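Local atomic coordinates of precorrin-3 methylase (Rhodobacter capsulatus, PDB entry 3NUT), a protein that probably transfers a methyl group from S-adenosyl-L-methionine to a corrin precursor on the pathway to adenosylcobalamin, and here holds the spent cofactor. Residues Met166-Pro171 against Thr227-Gly232; Phe199-Thr204 against Met222-Thr227; Glu34-Val39 against Gly78-Val83. All blocks are in the same frame, centred on the assembly; numbering follows the deposited sequence.

How the interactions relate
From the N terminus, the chain first meets interaction 3, where strands 37-40 and 80-85 pair in the parallel sheet and close a loop holding strand 55-58 and helix 65-76. Interaction 1 opens much later, at strand 165-169, and closes only at strand 227-231. Within that span lies interaction 2, which joins strand 196-201 to the turn leading into 227-231, so the two share Thr227 and belong to one mixed sheet, where Val228 N probably donates to Ala200 O. Both also touch the cofactor product. Interaction 3 lies on the opposite side of the chain's centre, about 32 Å from interaction 1 between centres.

Interaction 1 (Met166-Pro171 against Thr227-Gly232); sequences MAFYNP and TVVLVG. With SAH (S-adenosyl-L-homocysteine), chain E.
A regular antiparallel ladder grips Met166-Phe168 against Val229-Val231, then loosens as it nears the ligand. At the tight end Met166 and Val231 exchange two nearly straight bonds: Met166 N to Val231 O and Val231 N to Met166 O are each 2.6 Å. Phe168 N reaches Val229 O at 2.7 Å, whereas the return bond from Val229 N to Phe168 O stretches to 3.3 Å. On the face carrying Met166 and Phe168, the ring of Phe168 swings beside its own backbone N (chi1 -60°) and lies obliquely across the two valines. Its CD2 meets Val229 CB, and its CE2 presses on Val231 CG2 at 3.4 Å. Helix 179-190 packs on this side through Val183 and Leu187. On the other face, Ala167 CB rests against Leu230 CD2 at 3.6 Å.

Beyond Phe168 the strands part. Tyr169 touches its counterpart only lightly, Val228 CG2 lying over one ring face, while its OH bonds to Met122 N. The side chain of partly exposed Asn170 leaves its backbone away from strand 227-231, its ND2 held by Asn141. In the opening sits the ribose: SAH O2' gives its proton to Thr227 O at 2.5 Å and accepts from Asn170 N at 3.2 Å, an almost linear bond (173°). Pro171 CG closes over Thr227 O. Two neighbouring strand ends, one finishing and one starting, thus clasp a single hydroxyl, as part of the S-adenosyl-L-homocysteine site of this tetrapyrrole methylase.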
loop_
_atom_site.group_PDB
_atom_site.type_symbol
_atom_site.label_atom_id
_atom_site.label_comp_id
_atom_site.label_asym_id
_atom_site.label_seq_id
_atom_site.Cartn_x
_atom_site.Cartn_y
_atom_site.Cartn_z
ATOM N N MET A 166 11.147 5.502 0.878
ATOM C CA MET A 166 10.182 5.881 1.929
ATOM C C MET A 166 9.041 6.772 1.478
ATOM O O MET A 166 9.174 7.582 0.532
ATOM C CB MET A 166 10.857 6.577 3.113
ATOM C CG MET A 166 12.340 6.373 3.276
ATOM S SD MET A 166 12.900 7.520 4.541
ATOM C CE MET A 166 14.663 7.204 4.525
ATOM N N ALA A 167 7.937 6.663 2.195
ATOM C CA ALA A 167 6.839 7.570 2.005
ATOM C C ALA A 167 6.409 8.208 3.318
ATOM O O ALA A 167 6.239 7.529 4.335
ATOM C CB ALA A 167 5.672 6.862 1.343
ATOM N N PHE A 168 6.211 9.519 3.277
ATOM C CA PHE A 168 5.813 10.296 4.455
ATOM C C PHE A 168 4.352 10.712 4.417
ATOM O O PHE A 168 3.932 11.409 3.509
ATOM C CB PHE A 168 6.705 11.545 4.611
ATOM C CG PHE A 168 8.173 11.224 4.780
ATOM C CD1 PHE A 168 8.576 10.135 5.567
ATOM C CD2 PHE A 168 9.148 12.005 4.157
ATOM C CE1 PHE A 168 9.923 9.830 5.728
ATOM C CE2 PHE A 168 10.517 11.713 4.319
ATOM C CZ PHE A 168 10.901 10.622 5.095
ATOM N N TYR A 169 3.591 10.262 5.414
ATOM C CA TYR A 169 2.211 10.683 5.589
ATOM C C TYR A 169 2.166 11.801 6.633
ATOM O O TYR A 169 2.836 11.729 7.675
ATOM C CB TYR A 169 1.324 9.497 6.007
ATOM C CG TYR A 169 0.961 8.504 4.892
ATOM C CD1 TYR A 169 -0.348 8.396 4.424
ATOM C CD2 TYR A 169 1.927 7.669 4.323
ATOM C CE1 TYR A 169 -0.686 7.486 3.406
ATOM C CE2 TYR A 169 1.607 6.770 3.315
ATOM C CZ TYR A 169 0.295 6.665 2.855
ATOM O OH TYR A 169 -0.014 5.756 1.836
ATOM N N ASN A 170 1.385 12.839 6.348
ATOM C CA ASN A 170 1.203 13.954 7.280
ATOM C C ASN A 170 2.523 14.685 7.482
ATOM O O ASN A 170 3.071 14.678 8.576
ATOM C CB ASN A 170 0.671 13.433 8.620
ATOM C CG ASN A 170 -0.610 12.677 8.472
ATOM O OD1 ASN A 170 -1.590 13.214 8.002
ATOM N ND2 ASN A 170 -0.608 11.419 8.862
ATOM N N PRO A 171 3.048 15.312 6.419
ATOM C CA PRO A 171 4.401 15.841 6.551
ATOM C C PRO A 171 4.436 17.124 7.401
ATOM O O PRO A 171 5.294 17.245 8.285
ATOM C CB PRO A 171 4.833 16.092 5.093
ATOM C CG PRO A 171 3.640 15.740 4.218
ATOM C CD PRO A 171 2.443 15.681 5.126
ATOM N N THR A 227 -0.243 16.596 0.857
ATOM C CA THR A 227 0.982 16.116 0.206
ATOM C C THR A 227 1.494 14.852 0.869
ATOM O O THR A 227 1.398 14.687 2.083
ATOM C CB THR A 227 2.072 17.226 0.235
ATOM O OG1 THR A 227 1.541 18.389 -0.398
ATOM C CG2 THR A 227 3.367 16.832 -0.481
ATOM N N VAL A 228 2.007 13.949 0.042
ATOM C CA VAL A 228 2.705 12.786 0.518
ATOM C C VAL A 228 4.103 12.859 -0.114
ATOM O O VAL A 228 4.252 13.201 -1.295
ATOM C CB VAL A 228 1.923 11.460 0.209
ATOM C CG1 VAL A 228 1.789 11.206 -1.287
ATOM C CG2 VAL A 228 2.586 10.262 0.882
ATOM N N VAL A 229 5.118 12.562 0.676
ATOM C CA VAL A 229 6.493 12.783 0.250
ATOM C C VAL A 229 7.185 11.437 0.059
ATOM O O VAL A 229 7.260 10.611 0.987
ATOM C CB VAL A 229 7.270 13.683 1.268
ATOM C CG1 VAL A 229 8.736 13.892 0.832
ATOM C CG2 VAL A 229 6.550 15.019 1.490
ATOM N N LEU A 230 7.669 11.214 -1.154
ATOM C CA LEU A 230 8.335 9.976 -1.482
ATOM C C LEU A 230 9.836 10.200 -1.519
ATOM O O LEU A 230 10.320 11.158 -2.107
ATOM C CB LEU A 230 7.844 9.405 -2.814
ATOM C CG LEU A 230 6.332 9.238 -3.014
ATOM C CD1 LEU A 230 6.039 8.816 -4.444
ATOM C CD2 LEU A 230 5.688 8.267 -2.022
ATOM N N VAL A 231 10.554 9.311 -0.854
ATOM C CA VAL A 231 11.988 9.328 -0.832
ATOM C C VAL A 231 12.452 8.053 -1.520
ATOM O O VAL A 231 12.049 6.963 -1.129
ATOM C CB VAL A 231 12.519 9.353 0.620
ATOM C CG1 VAL A 231 14.006 9.676 0.625
ATOM C CG2 VAL A 231 11.768 10.375 1.445
ATOM N N GLY A 232 13.296 8.186 -2.543
ATOM C CA GLY A 232 13.819 7.014 -3.236
ATOM C C GLY A 232 14.790 6.168 -2.422
ATOM O O GLY A 232 15.119 6.516 -1.279
HETATM N N SAH E . -5.584 6.255 5.346
HETATM C CA SAH E . -4.882 7.296 4.535
HETATM C CB SAH E . -3.790 7.993 5.363
HETATM C CG SAH E . -4.393 8.968 6.375
HETATM S SD SAH E . -3.241 10.198 6.941
HETATM C C SAH E . -4.281 6.563 3.393
HETATM O O SAH E . -4.304 5.345 3.506
HETATM O OXT SAH E . -3.779 7.092 2.381
HETATM C "C5'" SAH E . -3.558 11.548 5.827
HETATM C "C4'" SAH E . -2.297 11.912 5.017
HETATM O "O4'" SAH E . -2.209 11.054 3.871
HETATM C "C3'" SAH E . -2.227 13.339 4.452
HETATM O "O3'" SAH E . -1.582 14.286 5.315
HETATM C "C2'" SAH E . -1.386 13.174 3.204
HETATM O "O2'" SAH E . 0.023 13.105 3.511
HETATM C "C1'" SAH E . -1.794 11.798 2.716
HETATM N N9 SAH E . -2.869 11.874 1.698
HETATM C C8 SAH E . -4.144 11.454 1.826
HETATM N N7 SAH E . -4.832 11.675 0.664
HETATM C C5 SAH E . -3.989 12.244 -0.234
HETATM C C6 SAH E . -4.045 12.729 -1.648
HETATM N N6 SAH E . -5.181 12.665 -2.390
HETATM N N1 SAH E . -2.923 13.260 -2.196
HETATM C C2 SAH E . -1.775 13.345 -1.491
HETATM N N3 SAH E . -1.660 12.924 -0.209
HETATM C C4 SAH E . -2.706 12.378 0.463
#

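Interaction 2 (Phe199-Thr204 against Met222-Thr227); sequences FARAVT and MADMRT. With SAH (S-adenosyl-L-homocysteine), chain E.
The adenine side of the cofactor pocket is built where a type I beta turn, Asp224-Thr227, meets the end of strand 196-201. Inside this turn Asp224 forms an Asx turn. Its carboxylate takes the crowded position between backbone N and carbonyl carbon (chi1 41°), which brings OD1 back over the turn. There OD1 receives Arg226 N on its anti lone pair at 3.1 Å and Thr227 OG1 from above the carboxylate plane at 2.8 Å, so two donors fix the rotation of the group. Arg201, extended from CG to NE, reaches the same carboxylate with NH1. This salt bridge is long, OD1 meeting the guanidinium at its edge with the two planes 84° apart, and it would probably favour the ionised aspartate.

The backbones join through Ala202 N, which points nearly along the C=O axis of Arg226 at 2.7 Å from its O. Ala202 CB lies over a face of the Arg226 guanidinium, the arginine chain being folded at chi2. Just past this bond, Val203 makes both its hydrogen bonds to the adenine with its backbone, N donating to SAH N1 at 2.9 Å and O accepting from SAH N6 at 3.0 Å, while its CB and CG2 pack near N1 and C2. This pair of bonds matches the donor and acceptor edge of the base.

At the far end the contact is apolar. Phe199 turns its ring beside its own backbone N, and Ala223 CB touches CD1. Val213 and Val229 also flank this ring. Met222 crosses it at about a right angle in a Met-aromatic contact, its SD 3.7 Å from Phe199 CE2, while Met222 CB makes a CH-pi contact 3.5 Å from the ring centroid, almost exactly on the normal.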
loop_
_atom_site.group_PDB
_atom_site.type_symbol
_atom_site.label_atom_id
_atom_site.label_comp_id
_atom_site.label_asym_id
_atom_site.label_seq_id
_atom_site.Cartn_x
_atom_site.Cartn_y
_atom_site.Cartn_z
ATOM N N PHE A 199 7.584 15.517 -4.032
ATOM C CA PHE A 199 6.459 16.079 -3.307
ATOM C C PHE A 199 5.248 15.933 -4.211
ATOM O O PHE A 199 5.188 16.511 -5.315
ATOM C CB PHE A 199 6.711 17.540 -2.907
ATOM C CG PHE A 199 7.890 17.718 -1.987
ATOM C CD1 PHE A 199 7.713 17.746 -0.607
ATOM C CD2 PHE A 199 9.182 17.846 -2.505
ATOM C CE1 PHE A 199 8.805 17.903 0.253
ATOM C CE2 PHE A 199 10.276 18.001 -1.661
ATOM C CZ PHE A 199 10.085 18.032 -0.271
ATOM N N ALA A 200 4.305 15.113 -3.763
ATOM C CA ALA A 200 3.130 14.828 -4.578
ATOM C C ALA A 200 1.882 15.335 -3.878
ATOM O O ALA A 200 1.497 14.874 -2.800
ATOM C CB ALA A 200 3.036 13.349 -4.932
ATOM N N ARG A 201 1.284 16.324 -4.518
ATOM C CA ARG A 201 0.275 17.130 -3.899
ATOM C C ARG A 201 -1.072 16.827 -4.515
ATOM O O ARG A 201 -1.223 16.856 -5.740
ATOM C CB ARG A 201 0.655 18.620 -4.078
ATOM C CG ARG A 201 -0.431 19.598 -3.679
ATOM C CD ARG A 201 -0.100 21.049 -4.087
ATOM N NE ARG A 201 -1.325 21.813 -4.370
ATOM C CZ ARG A 201 -2.202 22.197 -3.441
ATOM N NH1 ARG A 201 -2.012 21.887 -2.153
ATOM N NH2 ARG A 201 -3.271 22.895 -3.802
ATOM N N ALA A 202 -2.041 16.539 -3.657
ATOM C CA ALA A 202 -3.448 16.417 -4.066
ATOM C C ALA A 202 -3.602 15.381 -5.161
ATOM O O ALA A 202 -4.254 15.616 -6.187
ATOM C CB ALA A 202 -4.035 17.784 -4.526
ATOM N N VAL A 203 -2.991 14.228 -4.922
ATOM C CA VAL A 203 -2.890 13.192 -5.938
ATOM C C VAL A 203 -4.278 12.643 -6.291
ATOM O O VAL A 203 -5.069 12.340 -5.408
ATOM C CB VAL A 203 -1.924 12.095 -5.488
ATOM C CG1 VAL A 203 -1.914 10.961 -6.478
ATOM C CG2 VAL A 203 -0.542 12.679 -5.373
ATOM N N THR A 204 -4.539 12.578 -7.598
ATOM C CA THR A 204 -5.799 12.123 -8.229
ATOM C C THR A 204 -6.900 13.175 -8.225
ATOM O O THR A 204 -8.038 12.886 -8.598
ATOM C CB THR A 204 -6.391 10.789 -7.650
ATOM O OG1 THR A 204 -7.101 11.066 -6.443
ATOM C CG2 THR A 204 -5.321 9.739 -7.413
ATOM N N MET A 222 7.882 22.873 0.739
ATOM C CA MET A 222 7.504 22.133 -0.466
ATOM C C MET A 222 6.366 21.153 -0.200
ATOM O O MET A 222 5.652 20.780 -1.123
ATOM C CB MET A 222 8.701 21.407 -1.057
ATOM C CG MET A 222 9.618 22.340 -1.763
ATOM S SD MET A 222 11.024 21.510 -2.481
ATOM C CE MET A 222 11.800 22.923 -3.292
ATOM N N ALA A 223 6.211 20.759 1.063
ATOM C CA ALA A 223 5.111 19.922 1.503
ATOM C C ALA A 223 4.016 20.753 2.190
ATOM O O ALA A 223 4.316 21.772 2.801
ATOM C CB ALA A 223 5.635 18.858 2.457
ATOM N N ASP A 224 2.754 20.330 2.053
ATOM C CA ASP A 224 1.656 20.752 2.953
ATOM C C ASP A 224 0.868 19.523 3.390
ATOM O O ASP A 224 1.331 18.404 3.194
ATOM C CB ASP A 224 0.741 21.819 2.340
ATOM C CG ASP A 224 0.435 21.577 0.874
ATOM O OD1 ASP A 224 -0.105 20.502 0.527
ATOM O OD2 ASP A 224 0.725 22.482 0.064
ATOM N N MET A 225 -0.304 19.718 3.990
ATOM C CA MET A 225 -1.121 18.575 4.448
ATOM C C MET A 225 -1.853 17.840 3.330
ATOM O O MET A 225 -2.442 16.799 3.554
ATOM C CB MET A 225 -2.080 18.975 5.582
ATOM C CG MET A 225 -1.384 18.969 6.951
ATOM S SD MET A 225 -0.221 17.561 7.112
ATOM C CE MET A 225 -1.341 16.340 7.827
ATOM N N ARG A 226 -1.772 18.392 2.125
ATOM C CA ARG A 226 -2.357 17.829 0.913
ATOM C C ARG A 226 -1.303 16.995 0.152
ATOM O O ARG A 226 -1.443 16.717 -1.052
ATOM C CB ARG A 226 -2.843 19.007 0.046
ATOM C CG ARG A 226 -3.991 18.730 -0.911
ATOM C CD ARG A 226 -5.391 18.738 -0.263
ATOM N NE ARG A 226 -6.345 18.051 -1.144
ATOM C CZ ARG A 226 -6.583 16.731 -1.161
ATOM N NH1 ARG A 226 -5.971 15.897 -0.313
ATOM N NH2 ARG A 226 -7.460 16.244 -2.033
ATOM N N THR A 227 -0.243 16.596 0.857
ATOM C CA THR A 227 0.982 16.116 0.206
ATOM C C THR A 227 1.494 14.852 0.869
ATOM O O THR A 227 1.398 14.687 2.083
ATOM C CB THR A 227 2.072 17.226 0.235
ATOM O OG1 THR A 227 1.541 18.389 -0.398
ATOM C CG2 THR A 227 3.367 16.832 -0.481
HETATM N N SAH E . -5.584 6.255 5.346
HETATM C CA SAH E . -4.882 7.296 4.535
HETATM C CB SAH E . -3.790 7.993 5.363
HETATM C CG SAH E . -4.393 8.968 6.375
HETATM S SD SAH E . -3.241 10.198 6.941
HETATM C C SAH E . -4.281 6.563 3.393
HETATM O O SAH E . -4.304 5.345 3.506
HETATM O OXT SAH E . -3.779 7.092 2.381
HETATM C "C5'" SAH E . -3.558 11.548 5.827
HETATM C "C4'" SAH E . -2.297 11.912 5.017
HETATM O "O4'" SAH E . -2.209 11.054 3.871
HETATM C "C3'" SAH E . -2.227 13.339 4.452
HETATM O "O3'" SAH E . -1.582 14.286 5.315
HETATM C "C2'" SAH E . -1.386 13.174 3.204
HETATM O "O2'" SAH E . 0.023 13.105 3.511
HETATM C "C1'" SAH E . -1.794 11.798 2.716
HETATM N N9 SAH E . -2.869 11.874 1.698
HETATM C C8 SAH E . -4.144 11.454 1.826
HETATM N N7 SAH E . -4.832 11.675 0.664
HETATM C C5 SAH E . -3.989 12.244 -0.234
HETATM C C6 SAH E . -4.045 12.729 -1.648
HETATM N N6 SAH E . -5.181 12.665 -2.390
HETATM N N1 SAH E . -2.923 13.260 -2.196
HETATM C C2 SAH E . -1.775 13.345 -1.491
HETATM N N3 SAH E . -1.660 12.924 -0.209
HETATM C C4 SAH E . -2.706 12.378 0.463
#

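Interaction 3 (Glu34-Val39 against Gly78-Val83); sequences EATDIV and GRRVVV
Strands 37-39 and 80-83 run parallel, 4.8 Å apart at the closest approach of their axes and 23° from alignment. They are neighbours in the parallel sheet, and 80-85 is reached from strand 55-58 by a beta-alpha-beta crossover through helix 65-76, whose Schellman end at Gly78 starts the second segment. Val82 straddles Ile38, its N donating to Asp37 O at 2.9 Å and its O accepting from Val39 N at 3.0 Å. Val39, Val81 and Val83 line one face, with Val39 CG2 against Val81 CG1, while Ala35 CB meets Val82 CG2 on the other.

Where the ladder begins, Arg80 O takes two donors, Thr36 N on a lone pair and Asp37 N from above the carbonyl plane. Thr36 lays CG2 over a face of the Arg80 guanidinium. Asp37 OD2 lies over a face of the Arg79 guanidinium, near NH2, in a salt bridge with the planes 80° apart; OD2, whose place is less certain, is also bonded by His57. Thr36 OG1, in the crowded position (chi1 59°), relays between strands, receiving Arg80 N at 2.8 Å and giving its own proton to Asp37 OD1 at a very short 2.4 Å.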
loop_
_atom_site.group_PDB
_atom_site.type_symbol
_atom_site.label_atom_id
_atom_site.label_comp_id
_atom_site.label_asym_id
_atom_site.label_seq_id
_atom_site.Cartn_x
_atom_site.Cartn_y
_atom_site.Cartn_z
ATOM N N GLU A 34 -25.251 -0.183 1.569
ATOM C CA GLU A 34 -25.900 -0.961 2.652
ATOM C C GLU A 34 -26.004 -0.277 4.011
ATOM O O GLU A 34 -26.780 -0.715 4.843
ATOM C CB GLU A 34 -25.166 -2.264 2.893
ATOM C CG GLU A 34 -25.428 -3.335 1.919
ATOM C CD GLU A 34 -25.586 -4.640 2.629
ATOM O OE1 GLU A 34 -24.610 -5.423 2.640
ATOM O OE2 GLU A 34 -26.692 -4.853 3.213
ATOM N N ALA A 35 -25.193 0.756 4.244
ATOM C CA ALA A 35 -25.159 1.501 5.508
ATOM C C ALA A 35 -26.497 2.064 5.945
ATOM O O ALA A 35 -27.171 2.708 5.135
ATOM C CB ALA A 35 -24.202 2.646 5.361
ATOM N N THR A 36 -26.872 1.877 7.225
ATOM C CA THR A 36 -27.909 2.718 7.846
ATOM C C THR A 36 -27.250 3.971 8.395
ATOM O O THR A 36 -27.879 5.025 8.528
ATOM C CB THR A 36 -28.625 2.032 9.041
ATOM O OG1 THR A 36 -27.667 1.678 10.054
ATOM C CG2 THR A 36 -29.388 0.757 8.597
ATOM N N ASP A 37 -25.976 3.842 8.753
ATOM C CA ASP A 37 -25.269 4.929 9.351
ATOM C C ASP A 37 -23.866 5.137 8.745
ATOM O O ASP A 37 -23.089 4.200 8.633
ATOM C CB ASP A 37 -25.185 4.691 10.849
ATOM C CG ASP A 37 -26.570 4.614 11.520
ATOM O OD1 ASP A 37 -27.227 3.562 11.485
ATOM O OD2 ASP A 37 -26.999 5.612 12.115
ATOM N N ILE A 38 -23.562 6.371 8.334
ATOM C CA ILE A 38 -22.198 6.717 7.953
ATOM C C ILE A 38 -21.536 7.660 8.974
ATOM O O ILE A 38 -22.101 8.670 9.348
ATOM C CB ILE A 38 -22.102 7.185 6.485
ATOM C CG1 ILE A 38 -22.741 6.116 5.581
ATOM C CG2 ILE A 38 -20.632 7.458 6.094
ATOM C CD1 ILE A 38 -23.091 6.555 4.148
ATOM N N VAL A 39 -20.345 7.288 9.451
ATOM C CA VAL A 39 -19.583 8.091 10.402
ATOM C C VAL A 39 -18.303 8.538 9.693
ATOM O O VAL A 39 -17.573 7.701 9.174
ATOM C CB VAL A 39 -19.214 7.232 11.654
ATOM C CG1 VAL A 39 -18.308 8.020 12.624
ATOM C CG2 VAL A 39 -20.464 6.742 12.346
ATOM N N GLY A 78 -28.447 -2.787 16.325
ATOM C CA GLY A 78 -28.794 -3.352 15.033
ATOM C C GLY A 78 -28.461 -2.501 13.800
ATOM O O GLY A 78 -28.727 -2.908 12.682
ATOM N N ARG A 79 -27.835 -1.343 14.003
ATOM C CA ARG A 79 -27.439 -0.455 12.892
ATOM C C ARG A 79 -26.258 -0.997 12.058
ATOM O O ARG A 79 -25.398 -1.717 12.556
ATOM C CB ARG A 79 -27.190 0.983 13.402
ATOM C CG ARG A 79 -28.483 1.715 13.821
ATOM C CD ARG A 79 -28.245 2.893 14.797
ATOM N NE ARG A 79 -28.580 4.202 14.216
ATOM C CZ ARG A 79 -28.575 5.379 14.874
ATOM N NH1 ARG A 79 -28.246 5.455 16.173
ATOM N NH2 ARG A 79 -28.890 6.495 14.221
ATOM N N ARG A 80 -26.257 -0.678 10.774
ATOM C CA ARG A 80 -25.203 -1.096 9.883
ATOM C C ARG A 80 -24.335 0.148 9.641
ATOM O O ARG A 80 -24.674 0.999 8.812
ATOM C CB ARG A 80 -25.788 -1.663 8.563
ATOM C CG ARG A 80 -26.346 -3.067 8.669
ATOM C CD ARG A 80 -27.141 -3.489 7.438
ATOM N NE ARG A 80 -28.550 -3.286 7.746
ATOM C CZ ARG A 80 -29.459 -2.777 6.922
ATOM N NH1 ARG A 80 -29.136 -2.396 5.683
ATOM N NH2 ARG A 80 -30.696 -2.626 7.366
ATOM N N VAL A 81 -23.208 0.206 10.344
ATOM C CA VAL A 81 -22.405 1.409 10.476
ATOM C C VAL A 81 -21.171 1.287 9.602
ATOM O O VAL A 81 -20.388 0.355 9.764
ATOM C CB VAL A 81 -21.971 1.640 11.948
ATOM C CG1 VAL A 81 -21.366 3.004 12.137
ATOM C CG2 VAL A 81 -23.187 1.468 12.921
ATOM N N VAL A 82 -21.014 2.221 8.657
ATOM C CA VAL A 82 -19.786 2.322 7.888
ATOM C C VAL A 82 -18.997 3.502 8.426
ATOM O O VAL A 82 -19.478 4.629 8.430
ATOM C CB VAL A 82 -20.041 2.556 6.365
ATOM C CG1 VAL A 82 -18.700 2.747 5.614
ATOM C CG2 VAL A 82 -20.858 1.383 5.745
ATOM N N VAL A 83 -17.778 3.245 8.874
ATOM C CA VAL A 83 -16.920 4.323 9.330
ATOM C C VAL A 83 -15.967 4.551 8.163
ATOM O O VAL A 83 -15.337 3.608 7.660
ATOM C CB VAL A 83 -16.134 3.936 10.612
ATOM C CG1 VAL A 83 -15.101 5.010 10.957
ATOM C CG2 VAL A 83 -17.087 3.654 11.784
#